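Local coordinates for protein glucose dehydrogenase (Serratia sp. FS14, PDB 7CDY) that belongs to the glucose/sorbosone dehydrogenase family and folds as a beta-propeller, whose structure holds a bound calcium ion, at residues A[327-332]-A[342-346]; A[14-19]-A[320-326]. The contacts are given in a common frame with arbitrary orientation. Where two conformers were deposited one is given. Residue numbers count along the deposited sequence, not the author numbering.

In the fold
The two contacts lie side by side where the ends of the chain come together to close the beta-propeller, their centres about 10 Å apart. Interaction 2 sets strand segment 14-19 beside strand 319-324 without backbone pairing, and at Pro326 the chain runs directly into Asp327, where interaction 1 begins, so the two are in series. Strands 319-324, 330-334 and 339-345 are consecutive antiparallel neighbours, and the start of strand 3-19 adds itself beside 339-345, the Velcro-like closure familiar from propellers. Interaction 1 is thus within the last blade, whereas interaction 2 joins that blade to the next. They meet where Tyr331 packs on Phe19 and pairs through its backbone with Arg323.

Interaction 1: residues A[327-332]-A[342-346]; sequences DGYLYL and LKVGA
Leu330-Leu332 run antiparallel to Leu342-Gly345, the strand axes 4.7 Å apart at 147°. Leu330 and Val344 form a hydrogen-bonded pair (Leu330 N to Val344 O 2.9 Å, Val344 N to Leu330 O 2.8 Å), as do Leu332 and Leu342 (Leu332 N to Leu342 O and Leu342 N to Leu332 O, both 2.9 Å); Tyr331 and Lys343 are the non-hydrogen-bonded pair between. The leucines (m,t) and Val344 (t) share the greasy face, with Leu332 CD1 3.9 Å from Val344 CG2. This propeller-blade beta hairpin is polar on the Tyr331 side. Lys343, t throughout, extends over the Tyr329 ring (m, 89°): CE lies 3.4 Å from its centroid (CH-pi) and NZ 4.3 Å (cation-pi). A water joins Lys343 NZ (2.5 Å) to Asp327 OD2 (2.9 Å), which also accepts a 2.5 Å bond from Tyr331 OH. With chi1 p, Asp327 OD1 takes Tyr329 N (3.1 Å) in an Asx turn; at Gly328 (phi 90°) a CB would jam against Asp327 O, hence glycine. At Gly345, a CB would strike Tyr329 CE2.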
loop_
_atom_site.group_PDB
_atom_site.type_symbol
_atom_site.label_atom_id
_atom_site.label_comp_id
_atom_site.label_asym_id
_atom_site.label_seq_id
_atom_site.Cartn_x
_atom_site.Cartn_y
_atom_site.Cartn_z
ATOM N N ASP A 327 11.913 4.492 16.416
ATOM C CA ASP A 327 12.820 5.484 16.975
ATOM C C ASP A 327 12.290 6.907 16.869
ATOM O O ASP A 327 12.988 7.845 17.268
ATOM C CB ASP A 327 14.187 5.398 16.284
ATOM C CG ASP A 327 14.099 5.592 14.776
ATOM O OD1 ASP A 327 12.982 5.807 14.258
ATOM O OD2 ASP A 327 15.154 5.538 14.105
ATOM N N GLY A 328 11.090 7.094 16.324
ATOM C CA GLY A 328 10.506 8.408 16.198
ATOM C C GLY A 328 10.813 9.151 14.915
ATOM O O GLY A 328 10.392 10.303 14.783
ATOM N N TYR A 329 11.538 8.548 13.976
ATOM C CA TYR A 329 11.784 9.149 12.672
ATOM C C TYR A 329 10.869 8.526 11.624
ATOM O O TYR A 329 10.331 7.433 11.810
ATOM C CB TYR A 329 13.240 8.939 12.242
ATOM C CG TYR A 329 14.250 9.769 12.998
ATOM C CD1 TYR A 329 14.818 9.299 14.177
ATOM C CD2 TYR A 329 14.639 11.016 12.532
ATOM C CE1 TYR A 329 15.751 10.050 14.867
ATOM C CE2 TYR A 329 15.569 11.777 13.218
ATOM C CZ TYR A 329 16.116 11.288 14.384
ATOM O OH TYR A 329 17.043 12.048 15.065
ATOM N N LEU A 330 10.694 9.241 10.516
ATOM C CA LEU A 330 10.041 8.667 9.347
ATOM C C LEU A 330 11.091 8.031 8.454
ATOM O O LEU A 330 12.218 8.517 8.355
ATOM C CB LEU A 330 9.299 9.741 8.552
ATOM C CG LEU A 330 8.102 10.404 9.220
ATOM C CD1 LEU A 330 7.574 11.507 8.327
ATOM C CD2 LEU A 330 7.013 9.381 9.496
ATOM N N TYR A 331 10.709 6.941 7.796
ATOM C CA TYR A 331 11.577 6.230 6.870
ATOM C C TYR A 331 10.897 6.167 5.509
ATOM O O TYR A 331 9.731 5.763 5.410
ATOM C CB TYR A 331 11.903 4.827 7.402
ATOM C CG TYR A 331 12.876 4.858 8.563
ATOM C CD1 TYR A 331 12.459 5.235 9.836
ATOM C CD2 TYR A 331 14.211 4.542 8.377
ATOM C CE1 TYR A 331 13.360 5.283 10.898
ATOM C CE2 TYR A 331 15.111 4.580 9.428
ATOM C CZ TYR A 331 14.680 4.952 10.680
ATOM O OH TYR A 331 15.589 4.987 11.721
ATOM N N LEU A 332 11.614 6.586 4.467
ATOM C CA LEU A 332 11.073 6.677 3.120
ATOM C C LEU A 332 11.906 5.852 2.156
ATOM O O LEU A 332 13.108 5.641 2.372
ATOM C CB LEU A 332 11.103 8.127 2.601
ATOM C CG LEU A 332 10.557 9.255 3.474
ATOM C CD1 LEU A 332 10.532 10.567 2.692
ATOM C CD2 LEU A 332 9.194 8.943 4.038
ATOM N N LEU A 342 15.682 6.776 3.094
ATOM C CA LEU A 342 15.874 8.058 3.763
ATOM C C LEU A 342 15.293 8.024 5.166
ATOM O O LEU A 342 14.218 7.457 5.396
ATOM C CB LEU A 342 15.163 9.184 3.007
ATOM C CG LEU A 342 15.518 9.347 1.532
ATOM C CD1 LEU A 342 14.679 10.455 0.911
ATOM C CD2 LEU A 342 17.008 9.620 1.347
ATOM N N LYS A 343 15.983 8.676 6.093
ATOM C CA LYS A 343 15.514 8.866 7.459
ATOM C C LYS A 343 15.212 10.352 7.638
ATOM O O LYS A 343 16.088 11.199 7.417
ATOM C CB LYS A 343 16.596 8.407 8.433
ATOM C CG LYS A 343 16.250 8.524 9.898
ATOM C CD LYS A 343 17.434 8.029 10.721
ATOM C CE LYS A 343 17.404 8.540 12.141
ATOM N NZ LYS A 343 18.583 8.066 12.921
ATOM N N VAL A 344 13.979 10.631 8.010
ATOM C CA VAL A 344 13.483 12.030 8.011
ATOM C C VAL A 344 12.943 12.422 9.375
ATOM O O VAL A 344 12.207 11.695 9.954
ATOM C CB VAL A 344 12.397 12.215 6.938
ATOM C CG1 VAL A 344 11.906 13.643 6.937
ATOM C CG2 VAL A 344 12.902 11.841 5.558
ATOM N N GLY A 345 13.371 13.595 9.831
ATOM C CA GLY A 345 12.962 14.137 11.131
ATOM C C GLY A 345 12.492 15.574 11.007
ATOM O O GLY A 345 12.770 16.210 10.059
ATOM N N ALA A 346 11.812 16.044 12.018
ATOM C CA ALA A 346 11.254 17.409 11.985
ATOM C C ALA A 346 12.312 18.501 12.109
ATOM O O ALA A 346 12.061 19.504 11.499
ATOM C CB ALA A 346 10.125 17.545 12.963
HETATM O O HOH W 1 17.759 6.534 14.784
#

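Interaction 2: residues A[14-19]-A[320-326]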
loop_
_atom_site.group_PDB
_atom_site.type_symbol
_atom_site.label_atom_id
_atom_site.label_comp_id
_atom_site.label_asym_id
_atom_site.label_seq_id
_atom_site.Cartn_x
_atom_site.Cartn_y
_atom_site.Cartn_z
ATOM N N PRO A 14 12.870 0.409 -5.208
ATOM C CA PRO A 14 12.356 -0.147 -3.954
ATOM C C PRO A 14 10.891 0.216 -3.787
ATOM O O PRO A 14 10.430 1.264 -4.252
ATOM C CB PRO A 14 13.231 0.522 -2.889
ATOM C CG PRO A 14 13.603 1.851 -3.516
ATOM C CD PRO A 14 13.772 1.555 -4.987
ATOM N N TRP A 15 10.144 -0.673 -3.137
ATOM C CA TRP A 15 8.694 -0.511 -3.096
ATOM C C TRP A 15 8.136 -0.478 -1.687
ATOM O O TRP A 15 7.252 0.328 -1.403
ATOM C CB TRP A 15 8.010 -1.633 -3.898
ATOM C CG TRP A 15 6.655 -1.267 -4.469
ATOM C CD1 TRP A 15 6.415 -0.691 -5.685
ATOM C CD2 TRP A 15 5.379 -1.449 -3.846
ATOM N NE1 TRP A 15 5.062 -0.510 -5.861
ATOM C CE2 TRP A 15 4.402 -0.980 -4.754
ATOM C CE3 TRP A 15 4.963 -1.990 -2.627
ATOM C CZ2 TRP A 15 3.028 -1.023 -4.467
ATOM C CZ3 TRP A 15 3.608 -2.037 -2.347
ATOM C CH2 TRP A 15 2.654 -1.555 -3.265
ATOM N N SER A 16 8.644 -1.316 -0.791
ATOM C CA SER A 16 8.089 -1.447 0.547
ATOM C C SER A 16 9.225 -1.600 1.541
ATOM O O SER A 16 10.275 -2.161 1.224
ATOM C CB SER A 16 7.206 -2.714 0.623
ATOM O OG SER A 16 6.609 -2.936 1.899
ATOM N N LEU A 17 9.003 -1.108 2.755
ATOM C CA LEU A 17 9.906 -1.416 3.854
ATOM C C LEU A 17 9.107 -1.770 5.092
ATOM O O LEU A 17 7.968 -1.338 5.272
ATOM C CB LEU A 17 10.904 -0.287 4.148
ATOM C CG LEU A 17 10.399 0.913 4.935
ATOM C CD1 LEU A 17 10.592 0.749 6.448
ATOM C CD2 LEU A 17 11.084 2.190 4.455
ATOM N N ALA A 18 9.758 -2.512 5.983
ATOM C CA ALA A 18 9.141 -2.896 7.241
ATOM C C ALA A 18 10.209 -3.086 8.304
ATOM O O ALA A 18 11.233 -3.725 8.062
ATOM C CB ALA A 18 8.360 -4.199 7.096
ATOM N N PHE A 19 9.966 -2.530 9.482
ATOM C CA PHE A 19 10.899 -2.696 10.585
ATOM C C PHE A 19 10.750 -4.067 11.232
ATOM O O PHE A 19 9.638 -4.589 11.384
ATOM C CB PHE A 19 10.674 -1.611 11.635
ATOM C CG PHE A 19 11.423 -0.346 11.350
ATOM C CD1 PHE A 19 10.879 0.624 10.528
ATOM C CD2 PHE A 19 12.681 -0.135 11.889
ATOM C CE1 PHE A 19 11.567 1.785 10.253
ATOM C CE2 PHE A 19 13.373 1.027 11.621
ATOM C CZ PHE A 19 12.818 1.987 10.801
ATOM N N ARG A 320 7.950 6.785 -2.640
ATOM C CA ARG A 320 7.183 5.568 -2.867
ATOM C C ARG A 320 6.632 4.956 -1.585
ATOM O O ARG A 320 5.550 4.345 -1.601
ATOM C CB ARG A 320 8.093 4.546 -3.562
ATOM C CG ARG A 320 7.640 3.082 -3.552
ATOM C CD ARG A 320 6.427 2.802 -4.437
ATOM N NE ARG A 320 6.712 2.929 -5.863
ATOM C CZ ARG A 320 5.773 2.989 -6.804
ATOM N NH1 ARG A 320 4.489 2.937 -6.477
ATOM N NH2 ARG A 320 6.117 3.118 -8.076
ATOM N N GLU A 321 7.349 5.094 -0.475
ATOM C CA GLU A 321 7.007 4.398 0.760
ATOM C C GLU A 321 7.260 5.329 1.931
ATOM O O GLU A 321 8.209 6.121 1.901
ATOM C CB GLU A 321 7.885 3.140 0.927
ATOM C CG GLU A 321 7.714 2.375 2.263
ATOM C CD GLU A 321 6.382 1.638 2.357
ATOM O OE1 GLU A 321 5.322 2.268 2.162
ATOM O OE2 GLU A 321 6.382 0.417 2.635
ATOM N N VAL A 322 6.391 5.253 2.942
ATOM C CA VAL A 322 6.520 6.020 4.178
ATOM C C VAL A 322 6.189 5.107 5.347
ATOM O O VAL A 322 5.106 4.511 5.379
ATOM C CB VAL A 322 5.518 7.191 4.206
ATOM C CG1 VAL A 322 5.794 8.074 5.411
ATOM C CG2 VAL A 322 5.555 8.006 2.920
ATOM N N ARG A 323 7.089 5.020 6.327
ATOM C CA ARG A 323 6.786 4.283 7.550
ATOM C C ARG A 323 7.227 5.098 8.754
ATOM O O ARG A 323 8.240 5.802 8.707
ATOM C CB ARG A 323 7.461 2.897 7.600
ATOM C CG ARG A 323 7.070 1.949 6.482
ATOM C CD ARG A 323 5.654 1.352 6.632
ATOM N NE ARG A 323 5.319 0.609 5.418
ATOM C CZ ARG A 323 4.114 0.161 5.075
ATOM N NH1 ARG A 323 3.063 0.351 5.865
ATOM N NH2 ARG A 323 3.980 -0.477 3.914
ATOM N N SER A 324 6.461 4.997 9.839
ATOM C CA SER A 324 6.831 5.643 11.094
ATOM C C SER A 324 7.680 4.665 11.895
ATOM O O SER A 324 7.201 3.590 12.274
ATOM C CB SER A 324 5.572 6.039 11.868
ATOM O OG SER A 324 5.882 6.800 13.029
ATOM N N GLY A 325 8.940 5.030 12.138
ATOM C CA GLY A 325 9.877 4.141 12.792
ATOM C C GLY A 325 9.724 4.128 14.298
ATOM O O GLY A 325 9.293 5.107 14.911
ATOM N N PRO A 326 10.084 3.009 14.932
ATOM C CA PRO A 326 10.011 2.945 16.401
ATOM C C PRO A 326 10.914 3.944 17.105
ATOM O O PRO A 326 10.694 4.226 18.290
ATOM C CB PRO A 326 10.405 1.493 16.718
ATOM C CG PRO A 326 11.154 1.020 15.505
ATOM C CD PRO A 326 10.520 1.734 14.337
HETATM O O HOH W 2 9.029 1.480 -6.721
HETATM O O HOH W 3 4.770 1.534 -1.672
#
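Although strands 14-19 and 320-324 run nearly parallel (12°), their axes stay 6.1 Å apart, and side chains and waters, rather than backbone hydrogen bonds, span the gap. Glu321 is central: its OE2 accepts Leu17 N at 3.0 Å and forms a salt bridge with Arg323 NH2 at 2.9 Å, while Glu321 OE1 pairs with Lys128. A carboxylate suits this buried place because it can accept a backbone amide and balance two cations. Arg323 NH2 also bridges to Glu64, and Arg323 NE makes two weak hydrogen bonds, to Glu321 OE2 (3.0 Å) and Leu17 O (3.3 Å). Ser16 OG is hydrogen-bonded to Glu64 OE1 and Val65 N, as a hydroxyl can both donate and accept.

At the other end, one water donates to both Trp15 O (2.8 Å) and Arg320 O (2.9 Å); a second links Pro14 O (2.8 Å) to Arg320 NE (2.9 Å). Arg320 NH2 finds its charge partner in Asp335, and Arg320 CD lies 3.9 Å from the centroid of Trp15's five-membered ring, a CH-pi contact. Arg320 and Glu321 form a classic beta bulge opposite Leu333, with both CB atoms directed toward strand 14-19. Where the polar network ends, Pro326 CD lies over the Phe19 ring face, 3.8 Å from its centroid, another CH-pi contact. The chemistry implies that these neighbouring propeller blades are joined by buried charges and bound water as well as by apolar contacts.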